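PDB 6PGL: uncharacterized protein YLR132C from Kluyveromyces marxianus, which probably acts as a U6 snRNA phosphodiesterase, a nuclease of the 2H superfamily, and binds uridine monophosphate in a central cleft. Local coordinates for residues 7-12 and 66-71; 15-20 and 54-59; 59-64 and 153-158; 94-99 and 117-122. All coordinates share one frame; numbering follows the deposited sequence.

Interaction 1. Residues 7-12 and 66-71; sequences KNIGFL and TMMFAN
Asn8 and Phe69 join backbone to backbone beside the start of strand 9-16: Phe69 N donates to Asn8 O at 2.8 Å, nearly straight at 168°. The same oxygen lies in the plane of the Phe69 ring, at its edge, 3.5 Å from Phe69 CD1. The Asn8 side chain covers the turn beyond, with CB 3.3 Å from Phe69 O and ND2 against the backbone of Asn71. Next, Ile9 and Met68 form a non-hydrogen-bonded antiparallel pair. Ile9 CG1 stands beside the backbone N (chi1 -75°) with the chain extended past it, which carries CD1 to 3.7 Å from Met68 CE, while Ile9 CG2 meets Thr66 CG2 at 3.5 Å. A serine in place of Ile9 would probably leave Met68 CE and Thr66 CG2 without their apolar mate and Met68 freer to turn. On the other face, Met67 bends at chi3 (-61°), setting CE against the backbone of Gly10. Reciprocal bonds tie this pair: Gly10 N to Met67 O at 2.8 Å, Met67 N to Gly10 O at 3.0 Å. Helix 72-87, capped by Asn71, packs Met79 on Met67 and Phe69. The arrangement is an antiparallel ladder joining edge strand 59-68 to inner strand 9-16 of a four-stranded sheet.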
loop_
_atom_site.group_PDB
_atom_site.type_symbol
_atom_site.label_atom_id
_atom_site.label_comp_id
_atom_site.label_asym_id
_atom_site.label_seq_id
_atom_site.Cartn_x
_atom_site.Cartn_y
_atom_site.Cartn_z
ATOM N N LYS A 7 -8.594 -8.843 16.728
ATOM C CA LYS A 7 -10.043 -8.989 16.887
ATOM C C LYS A 7 -10.761 -7.636 16.832
ATOM O O LYS A 7 -11.892 -7.552 16.330
ATOM C CB LYS A 7 -10.365 -9.706 18.207
ATOM N N ASN A 8 -10.158 -6.586 17.400
ATOM C CA ASN A 8 -10.771 -5.266 17.431
ATOM C C ASN A 8 -10.260 -4.346 16.331
ATOM O O ASN A 8 -10.531 -3.144 16.385
ATOM C CB ASN A 8 -10.477 -4.563 18.762
ATOM C CG ASN A 8 -10.611 -5.463 19.951
ATOM O OD1 ASN A 8 -9.863 -5.325 20.921
ATOM N ND2 ASN A 8 -11.584 -6.374 19.910
ATOM N N ILE A 9 -9.569 -4.869 15.318
ATOM C CA ILE A 9 -8.809 -4.034 14.381
ATOM C C ILE A 9 -9.496 -3.993 13.027
ATOM O O ILE A 9 -9.923 -5.030 12.499
ATOM C CB ILE A 9 -7.367 -4.519 14.215
ATOM C CG1 ILE A 9 -6.534 -4.140 15.433
ATOM C CG2 ILE A 9 -6.739 -3.895 12.947
ATOM C CD1 ILE A 9 -5.066 -4.454 15.218
ATOM N N GLY A 10 -9.602 -2.795 12.474
ATOM C CA GLY A 10 -10.108 -2.618 11.129
ATOM C C GLY A 10 -9.109 -1.829 10.311
ATOM O O GLY A 10 -8.289 -1.089 10.847
ATOM N N PHE A 11 -9.165 -2.025 8.993
ATOM C CA PHE A 11 -8.221 -1.372 8.089
ATOM C C PHE A 11 -8.908 -1.285 6.730
ATOM O O PHE A 11 -9.494 -2.270 6.289
ATOM C CB PHE A 11 -6.894 -2.169 8.031
ATOM C CG PHE A 11 -6.010 -1.818 6.876
ATOM C CD1 PHE A 11 -5.985 -2.614 5.740
ATOM C CD2 PHE A 11 -5.201 -0.693 6.916
ATOM C CE1 PHE A 11 -5.178 -2.294 4.650
ATOM C CE2 PHE A 11 -4.368 -0.360 5.822
ATOM C CZ PHE A 11 -4.355 -1.169 4.693
ATOM N N LEU A 12 -8.888 -0.111 6.093
ATOM C CA LEU A 12 -9.571 0.104 4.819
ATOM C C LEU A 12 -8.557 0.192 3.685
ATOM O O LEU A 12 -7.479 0.758 3.859
ATOM C CB LEU A 12 -10.401 1.382 4.875
ATOM C CG LEU A 12 -11.464 1.590 3.812
ATOM C CD1 LEU A 12 -12.694 0.724 4.103
ATOM C CD2 LEU A 12 -11.842 3.079 3.744
ATOM N N THR A 66 -3.935 1.263 10.888
ATOM C CA THR A 66 -4.517 0.211 11.709
ATOM C C THR A 66 -5.398 0.846 12.779
ATOM O O THR A 66 -4.906 1.623 13.601
ATOM C CB THR A 66 -3.407 -0.608 12.364
ATOM O OG1 THR A 66 -2.580 -1.182 11.354
ATOM C CG2 THR A 66 -3.989 -1.725 13.195
ATOM N N MET A 67 -6.704 0.551 12.742
ATOM C CA MET A 67 -7.702 1.148 13.627
ATOM C C MET A 67 -8.152 0.140 14.680
ATOM O O MET A 67 -8.805 -0.864 14.353
ATOM C CB MET A 67 -8.896 1.649 12.823
ATOM C CG MET A 67 -8.534 2.775 11.885
ATOM S SD MET A 67 -9.988 3.319 10.986
ATOM C CE MET A 67 -10.417 1.814 10.117
ATOM N N MET A 68 -7.820 0.401 15.946
ATOM C CA MET A 68 -8.186 -0.495 17.043
ATOM C C MET A 68 -9.384 0.058 17.807
ATOM O O MET A 68 -9.267 1.050 18.531
ATOM C CB MET A 68 -7.027 -0.740 18.001
ATOM C CG MET A 68 -7.430 -1.771 19.044
ATOM S SD MET A 68 -6.090 -2.483 19.979
ATOM C CE MET A 68 -5.050 -3.174 18.694
ATOM N N PHE A 69 -10.526 -0.600 17.662
ATOM C CA PHE A 69 -11.775 -0.196 18.281
ATOM C C PHE A 69 -11.865 -0.798 19.679
ATOM O O PHE A 69 -11.025 -1.605 20.087
ATOM C CB PHE A 69 -12.959 -0.611 17.397
ATOM C CG PHE A 69 -12.960 0.066 16.050
ATOM C CD1 PHE A 69 -12.235 -0.458 14.993
ATOM C CD2 PHE A 69 -13.661 1.247 15.857
ATOM C CE1 PHE A 69 -12.211 0.176 13.756
ATOM C CE2 PHE A 69 -13.624 1.907 14.617
ATOM C CZ PHE A 69 -12.909 1.358 13.567
ATOM N N ALA A 70 -12.878 -0.360 20.437
ATOM C CA ALA A 70 -12.990 -0.757 21.840
ATOM C C ALA A 70 -13.288 -2.241 21.989
ATOM O O ALA A 70 -12.843 -2.876 22.951
ATOM C CB ALA A 70 -14.064 0.075 22.529
ATOM N N ASN A 71 -14.098 -2.798 21.096
ATOM C CA ASN A 71 -14.395 -4.222 21.103
ATOM C C ASN A 71 -14.776 -4.595 19.683
ATOM O O ASN A 71 -14.823 -3.742 18.789
ATOM C CB ASN A 71 -15.453 -4.609 22.170
ATOM C CG ASN A 71 -16.870 -4.099 21.848
ATOM O OD1 ASN A 71 -17.144 -3.636 20.741
ATOM N ND2 ASN A 71 -17.779 -4.202 22.829
#

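Interaction 2. Residues 15-20 and 54-59; sequences ELRLDS and GAMKPL
Arg17 runs alongside the Pro58 ring, just past the end of strand 9-16. Along Arg17, CB comes within 4.2 Å of Met56 CE, and CG is equally far from Pro58 CB. The chain runs extended from CG to NE, which makes a salt bridge with Glu15 OE2 at 3.0 Å; as a hydrogen bond it is weak, the angle at the hydrogen being only 122°. At the tip, NH1 has Met56 CE at 3.6 Å, and Pro58 CG sits off-centre over one face of the guanidinium. Pro58 also touches Glu15, its CB 3.7 Å from Glu15 CG, so that the proline ring lies against both partners of the salt bridge. Met56 comes across Arg17. Its bends at chi2 (-71°) and chi3 (-63°) fold the thioether back toward Leu18, whose buried N has no hydrogen-bonding partner and finds Met56 SD at 3.7 Å. Leu16 and Leu59 close the contact as an antiparallel hydrogen-bonded pair: Leu16 N to Leu59 O is 2.8 Å, and Leu59 N returns a bond to Leu16 O. Here the loop before strand 59-68 meets the end of strand 9-16, with helix 20-39 packing Gln23 on Leu18 and Met56, and Phe200 of strand 200-202 lying against Leu16 and Leu18.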
loop_
_atom_site.group_PDB
_atom_site.type_symbol
_atom_site.label_atom_id
_atom_site.label_comp_id
_atom_site.label_asym_id
_atom_site.label_seq_id
_atom_site.Cartn_x
_atom_site.Cartn_y
_atom_site.Cartn_z
ATOM N N GLU A 15 -8.344 -2.683 -3.433
ATOM C CA GLU A 15 -7.707 -3.876 -3.962
ATOM C C GLU A 15 -7.454 -3.704 -5.458
ATOM O O GLU A 15 -8.349 -3.299 -6.207
ATOM C CB GLU A 15 -8.574 -5.096 -3.698
ATOM C CG GLU A 15 -7.993 -6.326 -4.284
ATOM C CD GLU A 15 -8.865 -7.499 -4.039
ATOM O OE1 GLU A 15 -8.587 -8.232 -3.071
ATOM O OE2 GLU A 15 -9.853 -7.656 -4.789
ATOM N N LEU A 16 -6.225 -3.962 -5.887
ATOM C CA LEU A 16 -5.851 -3.758 -7.284
ATOM C C LEU A 16 -5.505 -5.115 -7.879
ATOM O O LEU A 16 -4.406 -5.635 -7.648
ATOM C CB LEU A 16 -4.676 -2.776 -7.405
ATOM C CG LEU A 16 -4.792 -1.435 -6.677
ATOM C CD1 LEU A 16 -3.510 -0.638 -6.802
ATOM C CD2 LEU A 16 -5.934 -0.625 -7.267
ATOM N N ARG A 17 -6.417 -5.674 -8.662
ATOM C CA ARG A 17 -6.198 -6.965 -9.298
ATOM C C ARG A 17 -5.557 -6.752 -10.663
ATOM O O ARG A 17 -6.142 -6.103 -11.535
ATOM C CB ARG A 17 -7.507 -7.734 -9.423
ATOM C CG ARG A 17 -8.048 -8.179 -8.075
ATOM C CD ARG A 17 -9.083 -9.261 -8.199
ATOM N NE ARG A 17 -9.378 -9.801 -6.882
ATOM C CZ ARG A 17 -8.688 -10.782 -6.310
ATOM N NH1 ARG A 17 -7.666 -11.341 -6.956
ATOM N NH2 ARG A 17 -9.020 -11.206 -5.097
ATOM N N LEU A 18 -4.362 -7.299 -10.847
ATOM C CA LEU A 18 -3.613 -7.058 -12.069
ATOM C C LEU A 18 -4.096 -8.024 -13.138
ATOM O O LEU A 18 -4.280 -9.217 -12.872
ATOM C CB LEU A 18 -2.111 -7.229 -11.805
ATOM C CG LEU A 18 -1.341 -6.009 -11.250
ATOM C CD1 LEU A 18 -1.744 -5.684 -9.813
ATOM C CD2 LEU A 18 0.150 -6.222 -11.349
ATOM N N ASP A 19 -4.323 -7.513 -14.346
ATOM C CA ASP A 19 -4.615 -8.405 -15.455
ATOM C C ASP A 19 -3.290 -8.975 -15.959
ATOM O O ASP A 19 -2.211 -8.609 -15.476
ATOM C CB ASP A 19 -5.413 -7.688 -16.559
ATOM C CG ASP A 19 -4.643 -6.529 -17.229
ATOM O OD1 ASP A 19 -3.399 -6.593 -17.385
ATOM O OD2 ASP A 19 -5.308 -5.547 -17.642
ATOM N N SER A 20 -3.357 -9.883 -16.936
ATOM C CA SER A 20 -2.142 -10.570 -17.370
ATOM C C SER A 20 -1.106 -9.590 -17.925
ATOM O O SER A 20 0.101 -9.773 -17.716
ATOM C CB SER A 20 -2.477 -11.674 -18.378
ATOM O OG SER A 20 -2.872 -11.148 -19.629
ATOM N N GLY A 54 3.833 -18.515 -8.638
ATOM C CA GLY A 54 3.584 -17.405 -9.531
ATOM C C GLY A 54 2.153 -16.915 -9.542
ATOM O O GLY A 54 1.814 -16.074 -10.381
ATOM N N ALA A 55 1.310 -17.407 -8.631
ATOM C CA ALA A 55 -0.082 -16.981 -8.564
ATOM C C ALA A 55 -0.165 -15.477 -8.386
ATOM O O ALA A 55 0.543 -14.908 -7.552
ATOM C CB ALA A 55 -0.799 -17.668 -7.404
ATOM N N MET A 56 -1.047 -14.843 -9.158
ATOM C CA MET A 56 -1.261 -13.405 -9.050
ATOM C C MET A 56 -1.724 -13.035 -7.649
ATOM O O MET A 56 -2.574 -13.707 -7.063
ATOM C CB MET A 56 -2.308 -12.962 -10.075
ATOM C CG MET A 56 -2.365 -11.448 -10.381
ATOM S SD MET A 56 -3.013 -10.295 -9.102
ATOM C CE MET A 56 -4.693 -10.809 -8.909
ATOM N N LYS A 57 -1.140 -11.975 -7.095
ATOM C CA LYS A 57 -1.597 -11.444 -5.820
ATOM C C LYS A 57 -1.980 -9.988 -6.038
ATOM O O LYS A 57 -1.207 -9.245 -6.655
ATOM C CB LYS A 57 -0.497 -11.534 -4.719
ATOM C CG LYS A 57 -0.162 -12.927 -4.266
ATOM C CD LYS A 57 -1.386 -13.614 -3.642
ATOM C CE LYS A 57 -1.069 -14.967 -3.021
ATOM N NZ LYS A 57 -2.216 -15.443 -2.165
ATOM N N PRO A 58 -3.133 -9.532 -5.573
ATOM C CA PRO A 58 -3.483 -8.130 -5.802
ATOM C C PRO A 58 -2.565 -7.186 -5.031
ATOM O O PRO A 58 -2.011 -7.540 -3.988
ATOM C CB PRO A 58 -4.931 -8.036 -5.314
ATOM C CG PRO A 58 -5.096 -9.187 -4.390
ATOM C CD PRO A 58 -4.220 -10.280 -4.919
ATOM N N LEU A 59 -2.366 -5.992 -5.595
ATOM C CA LEU A 59 -1.745 -4.884 -4.884
ATOM C C LEU A 59 -2.836 -4.116 -4.141
ATOM O O LEU A 59 -4.018 -4.490 -4.167
ATOM C CB LEU A 59 -0.958 -3.977 -5.836
ATOM C CG LEU A 59 0.108 -4.691 -6.653
ATOM C CD1 LEU A 59 0.877 -3.742 -7.566
ATOM C CD2 LEU A 59 1.054 -5.484 -5.752
#

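Interaction 3. Residues 59-64 and 153-158; sequences LHVSLS and LHVSFG. With U5P (uridine-5'-monophosphate), chain E.
His60 and His154 reach one phosphate through matching torsions: each holds CG between its backbone N and carbonyl carbon, chi1 66° in His60 and 68° in His154, and chi2 near -90° sets each ring square to the plane of CA, CB and CG. His60 NE2 then donates to U5P O3P at 2.7 Å and His154 NE2 to U5P O2P at 2.6 Å, while the bond from His154 ND1 to Asn152 O fixes the rotation of that ring. Ser156 OG adds a second donor to O2P at 2.8 Å, and Ser62 OG bonds O1P at a length too short to trust. A phenylalanine in place of His60 would remove this N-H and would probably leave O3P less firmly held. Behind the phosphate four waters bridge the backbones; water 2 joins His60 O, Ser156 N and O2P, its oxygen over the centre of the His60 ring. Further in, Val61 CG2 meets Val155 CG2 at 3.7 Å, and Leu59 CD1 abuts the Phe157 ring, 3.4 Å from CD1. The two strands thus present paired His-Val-Ser motifs, donors converging on three phosphate oxygens from both sides of a cleft. This is consistent with the HxS pair by which 2H phosphoesterases hold a phosphodiester.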
loop_
_atom_site.group_PDB
_atom_site.type_symbol
_atom_site.label_atom_id
_atom_site.label_comp_id
_atom_site.label_asym_id
_atom_site.label_seq_id
_atom_site.Cartn_x
_atom_site.Cartn_y
_atom_site.Cartn_z
ATOM N N LEU A 59 -2.366 -5.992 -5.595
ATOM C CA LEU A 59 -1.745 -4.884 -4.884
ATOM C C LEU A 59 -2.836 -4.116 -4.141
ATOM O O LEU A 59 -4.018 -4.490 -4.167
ATOM C CB LEU A 59 -0.958 -3.977 -5.836
ATOM C CG LEU A 59 0.108 -4.691 -6.653
ATOM C CD1 LEU A 59 0.877 -3.742 -7.566
ATOM C CD2 LEU A 59 1.054 -5.484 -5.752
ATOM N N HIS A 60 -2.454 -3.046 -3.436
ATOM C CA HIS A 60 -3.453 -2.293 -2.682
ATOM C C HIS A 60 -3.042 -0.836 -2.531
ATOM O O HIS A 60 -1.870 -0.472 -2.685
ATOM C CB HIS A 60 -3.715 -2.911 -1.283
ATOM C CG HIS A 60 -2.539 -2.851 -0.348
ATOM N ND1 HIS A 60 -1.573 -3.837 -0.302
ATOM C CD2 HIS A 60 -2.182 -1.934 0.589
ATOM C CE1 HIS A 60 -0.664 -3.523 0.612
ATOM N NE2 HIS A 60 -1.010 -2.373 1.166
ATOM N N VAL A 61 -4.053 0.012 -2.307
ATOM C CA VAL A 61 -3.870 1.354 -1.770
ATOM C C VAL A 61 -4.402 1.316 -0.340
ATOM O O VAL A 61 -5.604 1.136 -0.135
ATOM C CB VAL A 61 -4.587 2.436 -2.607
ATOM C CG1 VAL A 61 -4.261 3.869 -2.071
ATOM C CG2 VAL A 61 -4.242 2.324 -4.077
ATOM N N SER A 62 -3.526 1.498 0.650
ATOM C CA SER A 62 -3.997 1.666 2.014
ATOM C C SER A 62 -4.779 2.965 2.123
ATOM O O SER A 62 -4.385 3.990 1.549
ATOM C CB SER A 62 -2.841 1.694 3.019
ATOM O OG SER A 62 -2.057 0.509 2.981
ATOM N N LEU A 63 -5.918 2.913 2.817
ATOM C CA LEU A 63 -6.738 4.094 3.014
ATOM C C LEU A 63 -6.906 4.484 4.475
ATOM O O LEU A 63 -7.575 5.481 4.757
ATOM C CB LEU A 63 -8.124 3.902 2.373
ATOM C CG LEU A 63 -8.147 3.671 0.851
ATOM C CD1 LEU A 63 -9.578 3.302 0.397
ATOM C CD2 LEU A 63 -7.602 4.859 0.031
ATOM N N SER A 64 -6.399 3.689 5.409
ATOM C CA SER A 64 -6.476 4.015 6.821
ATOM C C SER A 64 -5.267 3.392 7.488
ATOM O O SER A 64 -4.648 2.473 6.953
ATOM C CB SER A 64 -7.769 3.499 7.482
ATOM O OG SER A 64 -7.688 2.092 7.650
ATOM N N LEU A 153 -0.546 8.655 0.005
ATOM C CA LEU A 153 -1.203 7.620 -0.779
ATOM C C LEU A 153 -0.236 7.078 -1.815
ATOM O O LEU A 153 0.428 7.848 -2.520
ATOM C CB LEU A 153 -2.443 8.180 -1.463
ATOM C CG LEU A 153 -3.587 8.546 -0.526
ATOM C CD1 LEU A 153 -4.703 9.220 -1.356
ATOM C CD2 LEU A 153 -4.082 7.287 0.200
ATOM N N HIS A 154 -0.165 5.751 -1.919
ATOM C CA HIS A 154 0.804 5.130 -2.804
ATOM C C HIS A 154 0.392 3.678 -3.044
ATOM O O HIS A 154 -0.455 3.121 -2.338
ATOM C CB HIS A 154 2.200 5.190 -2.178
ATOM C CG HIS A 154 2.318 4.322 -0.969
ATOM N ND1 HIS A 154 1.955 4.750 0.293
ATOM C CD2 HIS A 154 2.690 3.026 -0.838
ATOM C CE1 HIS A 154 2.114 3.753 1.153
ATOM N NE2 HIS A 154 2.559 2.696 0.491
ATOM N N VAL A 155 1.028 3.066 -4.039
ATOM C CA VAL A 155 0.972 1.626 -4.264
ATOM C C VAL A 155 2.389 1.085 -4.099
ATOM O O VAL A 155 3.317 1.582 -4.742
ATOM C CB VAL A 155 0.443 1.287 -5.671
ATOM C CG1 VAL A 155 0.525 -0.223 -5.904
ATOM C CG2 VAL A 155 -1.018 1.792 -5.872
ATOM N N SER A 156 2.561 0.069 -3.246
ATOM C CA SER A 156 3.839 -0.632 -3.165
ATOM C C SER A 156 3.895 -1.758 -4.183
ATOM O O SER A 156 2.925 -2.507 -4.354
ATOM C CB SER A 156 4.068 -1.213 -1.771
ATOM O OG SER A 156 4.231 -0.152 -0.850
ATOM N N PHE A 157 5.053 -1.884 -4.850
ATOM C CA PHE A 157 5.223 -2.883 -5.890
ATOM C C PHE A 157 6.207 -3.994 -5.529
ATOM O O PHE A 157 6.094 -5.098 -6.080
ATOM C CB PHE A 157 5.676 -2.196 -7.191
ATOM C CG PHE A 157 4.596 -1.332 -7.813
ATOM C CD1 PHE A 157 3.563 -1.915 -8.512
ATOM C CD2 PHE A 157 4.608 0.045 -7.661
ATOM C CE1 PHE A 157 2.554 -1.141 -9.083
ATOM C CE2 PHE A 157 3.605 0.831 -8.237
ATOM C CZ PHE A 157 2.582 0.224 -8.966
ATOM N N GLY A 158 7.147 -3.745 -4.616
ATOM C CA GLY A 158 8.097 -4.767 -4.201
ATOM C C GLY A 158 8.527 -4.472 -2.781
ATOM O O GLY A 158 8.319 -3.364 -2.271
HETATM N N1 U5P E . 4.571 4.034 5.375
HETATM C C2 U5P E . 5.584 4.971 5.724
HETATM N N3 U5P E . 5.374 6.277 5.545
HETATM C C4 U5P E . 4.222 6.719 5.052
HETATM C C5 U5P E . 3.210 5.823 4.713
HETATM C C6 U5P E . 3.407 4.463 4.889
HETATM O O2 U5P E . 6.698 4.610 6.188
HETATM O O4 U5P E . 4.082 7.952 4.900
HETATM C "C1'" U5P E . 4.797 2.596 5.582
HETATM C "C2'" U5P E . 3.620 1.880 6.226
HETATM O "O2'" U5P E . 3.666 2.015 7.627
HETATM C "C3'" U5P E . 3.803 0.443 5.740
HETATM C "C4'" U5P E . 4.570 0.587 4.419
HETATM O "O3'" U5P E . 4.600 -0.265 6.687
HETATM O "O4'" U5P E . 4.994 1.971 4.334
HETATM C "C5'" U5P E . 3.795 0.214 3.176
HETATM O "O5'" U5P E . 2.405 0.493 3.309
HETATM P P U5P E . 1.358 0.045 2.193
HETATM O O1P U5P E . 0.231 1.017 2.350
HETATM O O2P U5P E . 2.087 0.147 0.867
HETATM O O3P U5P E . 0.959 -1.341 2.619
HETATM O O HOH W 1 0.648 -3.157 -2.845
HETATM O O HOH W 2 0.576 -0.778 -1.415
HETATM O O HOH W 3 -1.697 4.416 0.623
HETATM O O HOH W 4 -0.818 2.060 0.102
#

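Interaction 4. Residues 94-99 and 117-122; sequences VPVALS and VGLSEP. Unlike the reference sequence in segment 117-122: Pro122 (reference Gln).
Leu98 lies at the apolar centre, with CB 3.7 Å from Val117 CG1 and CD2 3.8 Å from Leu119 CD1. Its CG stands beside the backbone N (chi1 -49°), which turns CD2 toward strand 112-119, near Val117 O and Gly118 O. Val96 CG1 makes a looser contact with Leu119 CD1. Leu98 and Leu119 form a non-hydrogen-bonded antiparallel pair, with CA atoms 4.2 Å apart; their CB atoms set off in different directions before the branch ends meet. Backbone bonds flank the pair. Ser120 N donates to Ala97 O at 2.8 Å, almost straight at 173°, and Ser99 N donates to Gly118 O at 3.0 Å. Ala97 O also accepts a weak bond from Ser120 OG. At the polar edge, water 5 donates to Ser99 O and accepts from Gly118 N, carrying the ladder one step further. Water 6 joins Ser99 OG, 3.1 Å away, to Glu121 N at the first turn of helix 121-137. Ser120 is the N-cap of that helix, its OG weakly bonded to Ala123 N. The contact links two sheets: strand 94-99 pairs on its other side with strand 200-202, strand 112-119 with strand 154-161, and Leu98 packs on Val155 and Phe157 of the latter.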
loop_
_atom_site.group_PDB
_atom_site.type_symbol
_atom_site.label_atom_id
_atom_site.label_comp_id
_atom_site.label_asym_id
_atom_site.label_seq_id
_atom_site.Cartn_x
_atom_site.Cartn_y
_atom_site.Cartn_z
ATOM N N VAL A 94 -13.773 4.721 -8.233
ATOM C CA VAL A 94 -12.637 5.587 -7.975
ATOM C C VAL A 94 -11.500 5.163 -8.901
ATOM O O VAL A 94 -11.227 3.967 -9.023
ATOM C CB VAL A 94 -12.159 5.566 -6.513
ATOM C CG1 VAL A 94 -13.061 6.456 -5.666
ATOM C CG2 VAL A 94 -12.109 4.167 -5.981
ATOM N N PRO A 95 -10.844 6.104 -9.546
ATOM C CA PRO A 95 -9.687 5.781 -10.379
ATOM C C PRO A 95 -8.413 5.718 -9.555
ATOM O O PRO A 95 -8.252 6.388 -8.531
ATOM C CB PRO A 95 -9.653 6.958 -11.362
ATOM C CG PRO A 95 -10.217 8.105 -10.577
ATOM C CD PRO A 95 -11.173 7.540 -9.555
ATOM N N VAL A 96 -7.517 4.844 -9.985
ATOM C CA VAL A 96 -6.211 4.723 -9.364
ATOM C C VAL A 96 -5.185 4.833 -10.479
ATOM O O VAL A 96 -5.203 4.039 -11.426
ATOM C CB VAL A 96 -6.042 3.411 -8.587
ATOM C CG1 VAL A 96 -4.635 3.344 -8.009
ATOM C CG2 VAL A 96 -7.097 3.314 -7.467
ATOM N N ALA A 97 -4.323 5.840 -10.384
ATOM C CA ALA A 97 -3.179 5.996 -11.258
ATOM C C ALA A 97 -2.056 6.579 -10.412
ATOM O O ALA A 97 -2.288 7.136 -9.336
ATOM C CB ALA A 97 -3.511 6.888 -12.482
ATOM N N LEU A 98 -0.833 6.469 -10.919
ATOM C CA LEU A 98 0.368 6.812 -10.183
ATOM C C LEU A 98 1.121 7.918 -10.906
ATOM O O LEU A 98 0.945 8.127 -12.105
ATOM C CB LEU A 98 1.255 5.567 -10.017
ATOM C CG LEU A 98 0.399 4.408 -9.495
ATOM C CD1 LEU A 98 0.946 3.066 -9.897
ATOM C CD2 LEU A 98 0.213 4.497 -7.964
ATOM N N SER A 99 1.953 8.650 -10.170
ATOM C CA SER A 99 2.792 9.649 -10.803
ATOM C C SER A 99 4.044 9.862 -9.973
ATOM O O SER A 99 4.086 9.569 -8.769
ATOM C CB SER A 99 2.045 10.961 -11.019
ATOM O OG SER A 99 1.912 11.661 -9.817
ATOM N N VAL A 117 5.285 3.786 -5.684
ATOM C CA VAL A 117 5.039 4.987 -6.467
ATOM C C VAL A 117 3.804 5.660 -5.883
ATOM O O VAL A 117 2.825 4.986 -5.557
ATOM C CB VAL A 117 4.829 4.672 -7.975
ATOM C CG1 VAL A 117 4.689 5.972 -8.758
ATOM C CG2 VAL A 117 5.990 3.795 -8.566
ATOM N N GLY A 118 3.846 6.993 -5.752
ATOM C CA GLY A 118 2.715 7.710 -5.182
ATOM C C GLY A 118 1.546 7.799 -6.149
ATOM O O GLY A 118 1.715 7.687 -7.361
ATOM N N LEU A 119 0.337 7.997 -5.599
ATOM C CA LEU A 119 -0.858 8.157 -6.428
ATOM C C LEU A 119 -0.838 9.508 -7.131
ATOM O O LEU A 119 -0.377 10.507 -6.574
ATOM C CB LEU A 119 -2.136 8.036 -5.581
ATOM C CG LEU A 119 -2.945 6.728 -5.685
ATOM C CD1 LEU A 119 -2.125 5.534 -5.118
ATOM C CD2 LEU A 119 -4.291 6.825 -4.969
ATOM N N SER A 120 -1.345 9.543 -8.365
ATOM C CA SER A 120 -1.414 10.802 -9.101
ATOM C C SER A 120 -2.322 11.801 -8.385
ATOM O O SER A 120 -3.126 11.452 -7.511
ATOM C CB SER A 120 -1.916 10.568 -10.522
ATOM O OG SER A 120 -3.303 10.278 -10.482
ATOM N N GLU A 121 -2.165 13.073 -8.733
ATOM C CA GLU A 121 -2.970 14.089 -8.060
ATOM C C GLU A 121 -4.473 13.871 -8.222
ATOM O O GLU A 121 -5.192 13.936 -7.211
ATOM C CB GLU A 121 -2.543 15.479 -8.537
ATOM C CG GLU A 121 -3.257 16.565 -7.790
ATOM C CD GLU A 121 -2.745 17.941 -8.162
ATOM O OE1 GLU A 121 -1.974 18.058 -9.150
ATOM O OE2 GLU A 121 -3.135 18.896 -7.470
ATOM N N PRO A 122 -5.022 13.612 -9.413
ATOM C CA PRO A 122 -6.482 13.397 -9.491
ATOM C C PRO A 122 -6.967 12.179 -8.718
ATOM O O PRO A 122 -8.081 12.205 -8.181
ATOM C CB PRO A 122 -6.742 13.240 -10.998
ATOM C CG PRO A 122 -5.565 13.842 -11.657
ATOM C CD PRO A 122 -4.404 13.588 -10.752
HETATM O O HOH W 5 5.977 8.772 -6.817
HETATM O O HOH W 6 -0.294 13.730 -10.590
#

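Interaction 3 is buried near the centre of the chain; interactions 1, 2 and 4 are partly buried, farther out. Interactions 1 and 2 fasten opposite ends of strands 9-16 and 59-68. The first is a backbone ladder with Ile9 against Met68 and Thr66; the second has two backbone bonds, with Pro58 against a salt bridge within 15-20. Interaction 3 takes strand 59-68 across to strand 154-161 of the other sheet, sharing Leu59 with interaction 2, and joins its backbones through waters, whereas interactions 1 and 2 bond them directly and 4 does both. Interaction 4 flanks that strand through strand 112-119, where Val155 N bonds Val117 O. Leu16 touches Val155 and Val96, tying 2 to 3 and 4.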